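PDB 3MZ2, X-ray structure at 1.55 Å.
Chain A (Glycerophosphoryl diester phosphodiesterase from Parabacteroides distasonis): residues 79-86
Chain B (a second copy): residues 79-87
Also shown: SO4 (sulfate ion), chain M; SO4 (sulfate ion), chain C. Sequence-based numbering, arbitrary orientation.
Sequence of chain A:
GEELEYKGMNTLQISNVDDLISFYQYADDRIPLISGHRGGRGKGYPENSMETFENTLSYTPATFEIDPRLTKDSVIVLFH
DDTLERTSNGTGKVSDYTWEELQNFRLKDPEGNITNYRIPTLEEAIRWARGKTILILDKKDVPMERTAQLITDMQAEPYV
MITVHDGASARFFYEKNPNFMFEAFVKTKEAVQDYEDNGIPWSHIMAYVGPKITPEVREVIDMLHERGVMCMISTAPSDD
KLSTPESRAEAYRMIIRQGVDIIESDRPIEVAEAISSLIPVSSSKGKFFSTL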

ATOM      1  N   PHE A  79      -3.119   2.723 -13.730  1.00 13.63           N
ATOM      2  CA  PHE A  79      -3.614   1.368 -13.757  1.00 14.09           C
ATOM      3  C   PHE A  79      -3.691   0.871 -12.304  1.00 14.30           C
ATOM      4  O   PHE A  79      -2.676   0.884 -11.597  1.00 13.97           O
ATOM      5  CB  PHE A  79      -2.664   0.453 -14.571  1.00 13.99           C
ATOM      6  CG  PHE A  79      -3.305  -0.825 -14.990  1.00 15.95           C
ATOM      7  CD1 PHE A  79      -4.067  -0.874 -16.154  1.00 15.98           C
ATOM      8  CD2 PHE A  79      -3.192  -1.964 -14.212  1.00 14.43           C
ATOM      9  CE1 PHE A  79      -4.690  -2.025 -16.529  1.00 18.64           C
ATOM     10  CE2 PHE A  79      -3.836  -3.116 -14.591  1.00 17.02           C
ATOM     11  CZ  PHE A  79      -4.565  -3.144 -15.756  1.00 17.22           C
ATOM     12  N   HIS A  80      -4.858   0.413 -11.867  1.00 14.39           N
ATOM     13  CA  HIS A  80      -5.032   0.102 -10.445  1.00 14.76           C
ATOM     14  C   HIS A  80      -4.349  -1.186  -9.962  1.00 15.59           C
ATOM     15  O   HIS A  80      -3.609  -1.169  -8.994  1.00 16.43           O
ATOM     16  CB  HIS A  80      -6.515   0.060 -10.070  1.00 14.90           C
ATOM     17  CG  HIS A  80      -6.743  -0.294  -8.631  1.00 15.10           C
ATOM     18  ND1 HIS A  80      -6.839  -1.608  -8.207  1.00 19.14           N
ATOM     19  CD2 HIS A  80      -6.765   0.465  -7.512  1.00 14.91           C
ATOM     20  CE1 HIS A  80      -6.983  -1.624  -6.890  1.00 18.88           C
ATOM     21  NE2 HIS A  80      -6.966  -0.382  -6.448  1.00 16.38           N
ATOM     22  N   ASP A  81      -4.652  -2.287 -10.628  1.00 17.82           N
ATOM     23  CA  ASP A  81      -4.308  -3.636 -10.127  1.00 20.05           C
ATOM     24  C   ASP A  81      -2.854  -4.013 -10.337  1.00 20.79           C
ATOM     25  O   ASP A  81      -2.168  -3.476 -11.220  1.00 20.35           O
ATOM     26  CB  ASP A  81      -5.147  -4.718 -10.801  1.00 20.68           C
ATOM     27  CG  ASP A  81      -6.619  -4.631 -10.491  1.00 20.67           C
ATOM     28  OD1 ASP A  81      -7.042  -3.900  -9.556  1.00 21.99           O
ATOM     29  OD2 ASP A  81      -7.387  -5.297 -11.215  1.00 20.32           O
ATOM     30  N   ASP A  82      -2.451  -5.013  -9.545  1.00 22.76           N
ATOM     31  CA  ASP A  82      -1.140  -5.629  -9.620  1.00 25.57           C
ATOM     32  C   ASP A  82      -1.049  -6.563 -10.826  1.00 26.62           C
ATOM     33  O   ASP A  82       0.013  -7.006 -11.174  1.00 29.51           O
ATOM     34  CB  ASP A  82      -0.826  -6.436  -8.316  1.00 26.27           C
ATOM     35  CG  ASP A  82      -0.728  -5.546  -7.087  1.00 27.38           C
ATOM     36  OD1 ASP A  82      -0.371  -4.334  -7.218  1.00 27.21           O
ATOM     37  OD2 ASP A  82      -1.040  -6.037  -5.989  1.00 27.22           O
ATOM     38  N   THR A  83      -2.172  -6.929 -11.412  1.00 27.55           N
ATOM     39  CA  THR A  83      -2.142  -7.768 -12.620  1.00 27.74           C
ATOM     40  C   THR A  83      -3.004  -7.095 -13.687  1.00 25.72           C
ATOM     41  O   THR A  83      -3.936  -6.347 -13.366  1.00 24.42           O
ATOM     42  CB  THR A  83      -2.631  -9.203 -12.320  1.00 28.10           C
ATOM     43  OG1 THR A  83      -4.023  -9.194 -11.959  1.00 31.08           O
ATOM     44  CG2 THR A  83      -1.844  -9.788 -11.193  1.00 30.21           C
ATOM     45  N   LEU A  84      -2.693  -7.365 -14.946  1.00 24.57           N
ATOM     46  CA  LEU A  84      -3.405  -6.755 -16.090  1.00 23.93           C
ATOM     47  C   LEU A  84      -4.795  -7.297 -16.430  1.00 23.66           C
ATOM     48  O   LEU A  84      -5.528  -6.587 -17.075  1.00 22.38           O
ATOM     49  CB  LEU A  84      -2.517  -6.831 -17.342  1.00 23.32           C
ATOM     50  CG  LEU A  84      -1.246  -5.986 -17.311  1.00 24.39           C
ATOM     51  CD1 LEU A  84      -0.194  -6.466 -18.367  1.00 24.99           C
ATOM     52  CD2 LEU A  84      -1.662  -4.544 -17.513  1.00 24.20           C
ATOM     53  N   GLU A  85      -5.174  -8.508 -15.971  1.00 24.84           N
ATOM     54  CA  GLU A  85      -6.386  -9.205 -16.458  1.00 25.82           C
ATOM     55  C   GLU A  85      -7.742  -8.549 -16.227  1.00 25.43           C
ATOM     56  O   GLU A  85      -8.581  -8.611 -17.116  1.00 27.19           O
ATOM     57  CB  GLU A  85      -6.489 -10.652 -15.934  1.00 27.37           C
ATOM     58  CG  GLU A  85      -5.436 -11.590 -16.484  1.00 29.13           C
ATOM     59  CD  GLU A  85      -4.134 -11.579 -15.692  1.00 31.59           C
ATOM     60  OE1 GLU A  85      -4.015 -10.789 -14.725  1.00 33.15           O
ATOM     61  OE2 GLU A  85      -3.217 -12.362 -16.044  1.00 35.20           O
ATOM     62  N   ARG A  86      -7.994  -7.931 -15.065  1.00 24.67           N
ATOM     63  CA  ARG A  86      -9.325  -7.371 -14.802  1.00 23.68           C
ATOM     64  C   ARG A  86      -9.731  -6.216 -15.735  1.00 22.85           C
ATOM     65  O   ARG A  86     -10.846  -6.196 -16.247  1.00 21.90           O
ATOM     66  CB  ARG A  86      -9.469  -6.944 -13.316  1.00 23.62           C
ATOM     67  CG  ARG A  86     -10.909  -6.508 -12.943  1.00 24.28           C
ATOM     68  CD  ARG A  86     -11.015  -6.088 -11.468  1.00 25.85           C
ATOM     69  NE  ARG A  86     -10.144  -4.953 -11.189  1.00 25.78           N
ATOM     70  CZ  ARG A  86     -10.498  -3.669 -11.253  1.00 23.30           C
ATOM     71  NH1 ARG A  86     -11.757  -3.295 -11.503  1.00 23.96           N
ATOM     72  NH2 ARG A  86      -9.584  -2.746 -11.013  1.00 21.55           N
TER
ATOM     73  N   PHE B  79      -1.503 -13.702   0.663  1.00 11.36           N
ATOM     74  CA  PHE B  79      -1.545 -13.574  -0.766  1.00 13.07           C
ATOM     75  C   PHE B  79      -1.019 -12.180  -1.126  1.00 13.63           C
ATOM     76  O   PHE B  79      -1.559 -11.175  -0.675  1.00 13.33           O
ATOM     77  CB  PHE B  79      -2.989 -13.754  -1.291  1.00 12.48           C
ATOM     78  CG  PHE B  79      -3.045 -14.114  -2.728  1.00 15.73           C
ATOM     79  CD1 PHE B  79      -2.928 -15.420  -3.110  1.00 14.90           C
ATOM     80  CD2 PHE B  79      -3.154 -13.142  -3.691  1.00 13.84           C
ATOM     81  CE1 PHE B  79      -2.942 -15.775  -4.405  1.00 15.12           C
ATOM     82  CE2 PHE B  79      -3.196 -13.490  -5.017  1.00 13.92           C
ATOM     83  CZ  PHE B  79      -3.093 -14.811  -5.377  1.00 15.42           C
ATOM     84  N   HIS B  80       0.016 -12.123  -1.946  1.00 13.42           N
ATOM     85  CA  HIS B  80       0.664 -10.829  -2.195  1.00 12.78           C
ATOM     86  C   HIS B  80      -0.204  -9.870  -3.023  1.00 13.62           C
ATOM     87  O   HIS B  80      -0.479  -8.718  -2.630  1.00 15.60           O
ATOM     88  CB  HIS B  80       2.043 -11.007  -2.845  1.00 12.89           C
ATOM     89  CG  HIS B  80       2.702  -9.705  -3.151  1.00 13.59           C
ATOM     90  ND1 HIS B  80       2.520  -9.058  -4.353  1.00 16.70           N
ATOM     91  CD2 HIS B  80       3.433  -8.873  -2.379  1.00 14.42           C
ATOM     92  CE1 HIS B  80       3.138  -7.886  -4.317  1.00 16.28           C
ATOM     93  NE2 HIS B  80       3.702  -7.747  -3.130  1.00 15.14           N
ATOM     94  N   ASP B  81      -0.633 -10.312  -4.184  1.00 13.79           N
ATOM     95  CA  ASP B  81      -1.199  -9.356  -5.137  1.00 15.33           C
ATOM     96  C   ASP B  81      -2.620  -8.989  -4.743  1.00 16.83           C
ATOM     97  O   ASP B  81      -3.334  -9.784  -4.158  1.00 16.98           O
ATOM     98  CB  ASP B  81      -1.234  -9.950  -6.527  1.00 15.71           C
ATOM     99  CG  ASP B  81       0.107 -10.068  -7.164  1.00 15.46           C
ATOM    100  OD1 ASP B  81       1.105  -9.557  -6.656  1.00 15.26           O
ATOM    101  OD2 ASP B  81       0.175 -10.751  -8.218  1.00 18.54           O
ATOM    102  N   ASP B  82      -3.085  -7.823  -5.172  1.00 19.09           N
ATOM    103  CA  ASP B  82      -4.480  -7.523  -4.887  1.00 20.24           C
ATOM    104  C   ASP B  82      -5.457  -8.407  -5.752  1.00 21.54           C
ATOM    105  O   ASP B  82      -6.589  -8.732  -5.300  1.00 23.24           O
ATOM    106  CB  ASP B  82      -4.750  -6.014  -4.949  1.00 21.57           C
ATOM    107  CG  ASP B  82      -4.657  -5.449  -6.317  1.00 23.32           C
ATOM    108  OD1 ASP B  82      -3.934  -5.952  -7.202  1.00 27.16           O
ATOM    109  OD2 ASP B  82      -5.355  -4.428  -6.504  1.00 31.85           O
ATOM    110  N   THR B  83      -4.984  -8.886  -6.904  1.00 19.58           N
ATOM    111  CA  THR B  83      -5.773  -9.759  -7.775  1.00 19.25           C
ATOM    112  C   THR B  83      -5.120 -11.152  -7.855  1.00 17.52           C
ATOM    113  O   THR B  83      -3.958 -11.319  -7.492  1.00 16.61           O
ATOM    114  CB  THR B  83      -5.917  -9.140  -9.136  1.00 21.56           C
ATOM    115  OG1 THR B  83      -4.616  -8.818  -9.629  1.00 23.83           O
ATOM    116  CG2 THR B  83      -6.792  -7.840  -9.012  1.00 22.17           C
ATOM    117  N   LEU B  84      -5.898 -12.140  -8.272  1.00 16.09           N
ATOM    118  CA  LEU B  84      -5.562 -13.566  -8.068  1.00 15.53           C
ATOM    119  C   LEU B  84      -4.712 -14.276  -9.126  1.00 15.36           C
ATOM    120  O   LEU B  84      -4.150 -15.353  -8.864  1.00 15.37           O
ATOM    121  CB  LEU B  84      -6.874 -14.335  -7.902  1.00 16.37           C
ATOM    122  CG  LEU B  84      -7.549 -14.154  -6.528  1.00 17.13           C
ATOM    123  CD1 LEU B  84      -9.037 -14.508  -6.629  1.00 16.13           C
ATOM    124  CD2 LEU B  84      -6.888 -15.028  -5.438  1.00 15.01           C
ATOM    125  N   GLU B  85      -4.577 -13.665 -10.299  1.00 16.39           N
ATOM    126  CA  GLU B  85      -4.126 -14.422 -11.492  1.00 17.51           C
ATOM    127  C   GLU B  85      -2.667 -14.848 -11.512  1.00 17.93           C
ATOM    128  O   GLU B  85      -2.331 -15.854 -12.155  1.00 18.72           O
ATOM    129  CB  GLU B  85      -4.446 -13.614 -12.761  1.00 18.66           C
ATOM    130  CG  GLU B  85      -5.943 -13.502 -13.061  1.00 20.77           C
ATOM    131  CD  GLU B  85      -6.619 -12.314 -12.370  1.00 24.70           C
ATOM    132  OE1 GLU B  85      -5.900 -11.602 -11.634  1.00 25.22           O
ATOM    133  OE2 GLU B  85      -7.844 -12.091 -12.557  1.00 23.20           O
ATOM    134  N   ARG B  86      -1.773 -14.137 -10.839  1.00 16.42           N
ATOM    135  CA  ARG B  86      -0.348 -14.434 -10.998  1.00 16.58           C
ATOM    136  C   ARG B  86       0.058 -15.666 -10.198  1.00 15.99           C
ATOM    137  O   ARG B  86       0.761 -16.555 -10.720  1.00 16.09           O
ATOM    138  CB  ARG B  86       0.527 -13.231 -10.634  1.00 16.28           C
ATOM    139  CG  ARG B  86       2.067 -13.433 -10.861  1.00 15.66           C
ATOM    140  CD  ARG B  86       2.885 -12.214 -10.340  1.00 17.73           C
ATOM    141  NE  ARG B  86       2.641 -11.968  -8.914  1.00 17.96           N
ATOM    142  CZ  ARG B  86       3.394 -12.431  -7.913  1.00 16.71           C
ATOM    143  NH1 ARG B  86       4.493 -13.154  -8.152  1.00 17.07           N
ATOM    144  NH2 ARG B  86       3.052 -12.182  -6.660  1.00 13.67           N
ATOM    145  N   THR B  87      -0.378 -15.735  -8.938  1.00 14.82           N
ATOM    146  CA  THR B  87       0.030 -16.857  -8.087  1.00 14.00           C
ATOM    147  C   THR B  87      -1.127 -17.773  -7.713  1.00 14.10           C
ATOM    148  O   THR B  87      -0.947 -18.568  -6.798  1.00 13.86           O
ATOM    149  CB  THR B  87       0.791 -16.421  -6.808  1.00 14.01           C
ATOM    150  OG1 THR B  87      -0.077 -15.674  -5.972  1.00 14.35           O
ATOM    151  CG2 THR B  87       1.972 -15.571  -7.206  1.00 12.36           C
TER
HETATM  152  S   SO4 M   3       7.114  -6.926  -2.100  1.00 23.19           S
HETATM  153  O1  SO4 M   3       7.643  -7.035  -3.471  1.00 22.54           O
HETATM  154  O2  SO4 M   3       5.984  -5.964  -2.086  1.00 26.12           O
HETATM  155  O3  SO4 M   3       6.554  -8.204  -1.644  1.00 21.21           O
HETATM  156  O4  SO4 M   3       8.175  -6.586  -1.128  1.00 19.58           O
HETATM  157  S   SO4 C   2      -9.163   1.660  -4.182  1.00 35.88           S
HETATM  158  O1  SO4 C   2      -8.891   2.145  -5.536  1.00 34.99           O
HETATM  159  O2  SO4 C   2      -9.598   2.803  -3.377  1.00 34.93           O
HETATM  160  O3  SO4 C   2     -10.220   0.633  -4.155  1.00 34.43           O
HETATM  161  O4  SO4 C   2      -7.934   0.980  -3.702  1.00 37.04           O
HETATM  162  O   HOH W   1      -3.767  -2.108  -5.961  1.00 46.26           O
HETATM  163  O   HOH W   2       0.190  -6.012  -3.730  1.00 27.56           O
HETATM  164  O   HOH W   3       1.189  -9.498 -10.356  1.00 36.28           O

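What does His A80 contribute, when its CA-to-CB bond points sideways to chain B? The end of its ring comes nearer, with CE1 3.3 Å from Asp B82 OD2. ND1 donates to Asp A81 OD1 at 2.7 Å, while NE2 donates to O4 of the chain C sulfate at 3.2 Å, so both ring nitrogens are engaged.

How is Asp A81 held beside chain B? Its carboxylate forms a salt bridge within its own chain, Arg A86 NE to Asp A81 OD2 at 2.8 Å, and Arg A86 NH2 adds a hydrogen bond to Asp A81 OD1 at 3.1 Å. Thus anchored, it lies 3.4 Å from Thr B83 CG2 through OD2. Asp B81 is held the same way by Arg B86 and His B80.

Why do Asp A82 and Asp B82 sit so close despite their like charges? Each carboxylate accepts the other's backbone amide: Asp A82 N donates to Asp B82 OD1 at 2.9 Å, and Asp B82 N to Asp A82 OD2 at 2.8 Å. This exchange leaves two acceptors, Asp A82 OD2 and Asp B82 OD1, 3.1 Å apart. The match is not exact, because chi1 is m in Asp A82 but p in Asp B82. Water 2 donates to Asp A82 OD2 at 2.6 Å and to His B80 O at 3.0 Å; water 3 links Asp A82 O (2.9 Å) with Asp B81 OD2 (2.7 Å).

What happens where the threonines meet? Thr A83 OG1 and Thr B83 OG1 form a very short hydrogen bond of 2.4 Å, and either could be the donor. Thr A83 OG1 also lies 3.1 Å from Glu B85 OE1. Beyond Leu A84, which points away, Glu A85 OE1 approaches Glu B85 CB at 3.5 Å and, with like charge, Glu B85 OE1 at 3.7 Å.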